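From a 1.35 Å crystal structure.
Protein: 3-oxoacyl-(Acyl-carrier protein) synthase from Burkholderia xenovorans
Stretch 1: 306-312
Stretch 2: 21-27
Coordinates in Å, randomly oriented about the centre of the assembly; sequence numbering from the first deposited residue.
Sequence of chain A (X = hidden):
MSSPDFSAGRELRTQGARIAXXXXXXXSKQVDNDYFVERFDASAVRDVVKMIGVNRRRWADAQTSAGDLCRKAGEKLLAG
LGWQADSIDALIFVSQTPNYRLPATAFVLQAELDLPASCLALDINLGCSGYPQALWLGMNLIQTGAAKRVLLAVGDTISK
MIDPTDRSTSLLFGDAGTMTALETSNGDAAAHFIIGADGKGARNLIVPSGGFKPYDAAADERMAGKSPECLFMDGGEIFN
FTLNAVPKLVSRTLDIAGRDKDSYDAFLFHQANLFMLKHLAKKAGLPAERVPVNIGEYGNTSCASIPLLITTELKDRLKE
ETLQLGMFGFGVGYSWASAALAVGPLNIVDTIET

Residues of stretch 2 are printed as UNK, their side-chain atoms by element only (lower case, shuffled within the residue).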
# COMPACT_ATOMS: atom_id res chain seq x y z
N ILE A 306 -3.31 -1.63 -1.15
CA ILE A 306 -3.58 -2.47 -2.31
C ILE A 306 -3.50 -3.98 -2.01
O ILE A 306 -4.41 -4.73 -2.32
CB ILE A 306 -2.72 -2.05 -3.53
CG1 ILE A 306 -3.16 -0.66 -4.01
CG2 ILE A 306 -2.84 -3.09 -4.63
CD1 ILE A 306 -2.25 -0.05 -5.06
N PRO A 307 -2.40 -4.45 -1.38
CA PRO A 307 -2.39 -5.88 -1.07
C PRO A 307 -3.51 -6.29 -0.10
O PRO A 307 -4.06 -7.39 -0.22
CB PRO A 307 -0.99 -6.13 -0.49
CG PRO A 307 -0.47 -4.78 -0.11
CD PRO A 307 -1.11 -3.82 -1.11
N LEU A 308 -3.89 -5.41 0.82
CA LEU A 308 -5.00 -5.71 1.73
C LEU A 308 -6.30 -5.81 0.93
O LEU A 308 -7.13 -6.71 1.15
CB LEU A 308 -5.10 -4.64 2.84
CG LEU A 308 -6.21 -4.88 3.88
CD1 LEU A 308 -6.00 -6.15 4.66
CD2 LEU A 308 -6.28 -3.66 4.79
N LEU A 309 -6.46 -4.95 -0.06
CA LEU A 309 -7.62 -4.98 -0.94
C LEU A 309 -7.66 -6.33 -1.69
O LEU A 309 -8.72 -6.95 -1.83
CB LEU A 309 -7.55 -3.80 -1.90
CG LEU A 309 -8.80 -3.39 -2.65
CD1 LEU A 309 -9.86 -2.92 -1.71
CD2 LEU A 309 -8.39 -2.30 -3.61
N ILE A 310 -6.51 -6.79 -2.18
CA ILE A 310 -6.44 -8.08 -2.87
C ILE A 310 -6.92 -9.18 -1.93
O ILE A 310 -7.74 -10.00 -2.31
CB ILE A 310 -5.02 -8.39 -3.36
CG1 ILE A 310 -4.61 -7.39 -4.43
CG2 ILE A 310 -4.90 -9.83 -3.87
CD1 ILE A 310 -3.17 -7.44 -4.84
N THR A 311 -6.40 -9.23 -0.71
CA THR A 311 -6.73 -10.36 0.15
C THR A 311 -8.16 -10.33 0.66
O THR A 311 -8.80 -11.38 0.75
CB THR A 311 -5.73 -10.57 1.32
OG1 THR A 311 -5.79 -9.48 2.26
CG2 THR A 311 -4.32 -10.70 0.81
N THR A 312 -8.70 -9.16 0.98
CA THR A 312 -10.04 -9.09 1.52
C THR A 312 -11.12 -9.14 0.44
O THR A 312 -12.24 -9.59 0.72
CB THR A 312 -10.29 -7.86 2.43
OG1 THR A 312 -10.31 -6.67 1.65
CG2 THR A 312 -9.26 -7.74 3.51
N UNK A 21 1.49 -15.60 -4.12
CA UNK A 21 0.62 -15.61 -2.95
C UNK A 21 0.66 -14.27 -2.26
O UNK A 21 1.65 -13.53 -2.44
N UNK A 22 -0.38 -13.94 -1.50
CA UNK A 22 -0.43 -12.68 -0.75
C UNK A 22 -1.17 -12.94 0.57
O UNK A 22 -2.25 -13.54 0.58
c UNK A 22 -1.12 -10.25 -0.74
c UNK A 22 -1.22 -11.58 -1.49
c UNK A 22 -0.76 -11.41 -2.93
N UNK A 23 -0.57 -12.56 1.69
CA UNK A 23 -1.27 -12.60 2.97
C UNK A 23 -1.20 -11.22 3.64
O UNK A 23 -0.13 -10.57 3.65
c UNK A 23 -1.34 -13.60 5.29
c UNK A 23 -0.68 -13.65 3.92
c UNK A 23 -0.82 -15.04 3.32
N UNK A 24 -2.31 -10.80 4.24
CA UNK A 24 -2.36 -9.57 5.03
C UNK A 24 -2.58 -9.94 6.48
O UNK A 24 -3.32 -10.89 6.77
c UNK A 24 -3.52 -8.68 4.58
o UNK A 24 -3.41 -8.33 3.22
N UNK A 25 -2.00 -9.16 7.38
CA UNK A 25 -2.22 -9.29 8.82
C UNK A 25 -2.60 -7.92 9.37
O UNK A 25 -1.88 -6.92 9.19
s UNK A 25 -1.17 -9.96 11.32
c UNK A 25 -0.96 -9.79 9.53
N UNK A 26 -3.74 -7.86 10.05
CA UNK A 26 -4.22 -6.64 10.68
C UNK A 26 -4.25 -6.79 12.20
O UNK A 26 -4.43 -7.89 12.72
c UNK A 26 -5.62 -6.23 10.18
c UNK A 26 -6.69 -7.33 10.44
c UNK A 26 -5.55 -5.88 8.72
N UNK A 27 -4.08 -5.70 12.94
CA UNK A 27 -4.29 -5.76 14.39
C UNK A 27 -5.68 -6.29 14.71
O UNK A 27 -6.65 -5.96 14.06
c UNK A 27 -3.20 -3.73 13.82
c UNK A 27 -4.12 -4.29 14.83
c UNK A 27 -3.64 -4.37 12.51

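Position 21 has no side-chain atoms, only N, CA, C and O, and it lies beyond the reach of the helix. A residue that stops at its CA is Gly21.

Position 22 carries three carbons, one attached to CA and bearing the other two: a branch at CB with no heteroatom. Its CA-to-CB bond points toward the helix, and one of the outer carbons comes 3.6 Å from CG2 of Thr311 and 4.1 Å from CB of Pro307. This is Val22, chi1 t, and the carbon in both contacts is CG1. The methyl of Thr311 also sits 3.5 Å, CG2 to O, from the backbone carbonyl of Val22.

Position 23 repeats the same three-carbon fork, yet its CA-to-CB bond points away, as the alternation of a strand requires. It is Val23, whose part in the contact is mostly backbone: its CA lies 4.2 Å from CG2 of Thr311.

Position 24 has one carbon followed by one oxygen, the smallest side chain that can offer a hydroxyl. It points toward the helix, and the oxygen stands 2.8 Å from OG1 of Thr311, a hydrogen bond in which either partner could be the donor. This is Ser24, chi1 m. Its OG also lies 3.4 Å from CA of Leu308, and its CB is 3.5 Å from CD1 of Leu308, so this short side chain is packed as well as bonded.

Position 25 has a carbon and then a sulfur, with nothing beyond it. The side chain points away and touches nothing on the helix; it is Cys25.

Position 26 brings back three carbons forked at CB, directed toward the helix, with one outer carbon 4.1 Å from CD1 of Leu308. It is Val26, chi1 m, and that carbon is CG1.

Position 27 has three carbons closing a ring onto its own backbone N, which defines Pro27. It follows the strand and lies out of reach of the helix.

The strand crosses the helix at 103° between their N-to-C directions, with axes 7.7 Å apart at closest approach. Alternation sends 22, 24 and 26 to the helix. At the middle position a small side chain accompanies a close backbone approach, CA of Ser24 to CA of Leu308 being 5.7 Å, and the Ser24–Thr311 bond pairs two hydroxyls within buried surroundings. Val22 packs on Pro307 and Thr311, while Val26 meets the end of Leu308, which comes nearer although its CA-to-CB bond points sideways. The rule is a polar pair between apolar contacts, burying 280 Å² in all.

Stretch 2 (21-27) GVVSCVP
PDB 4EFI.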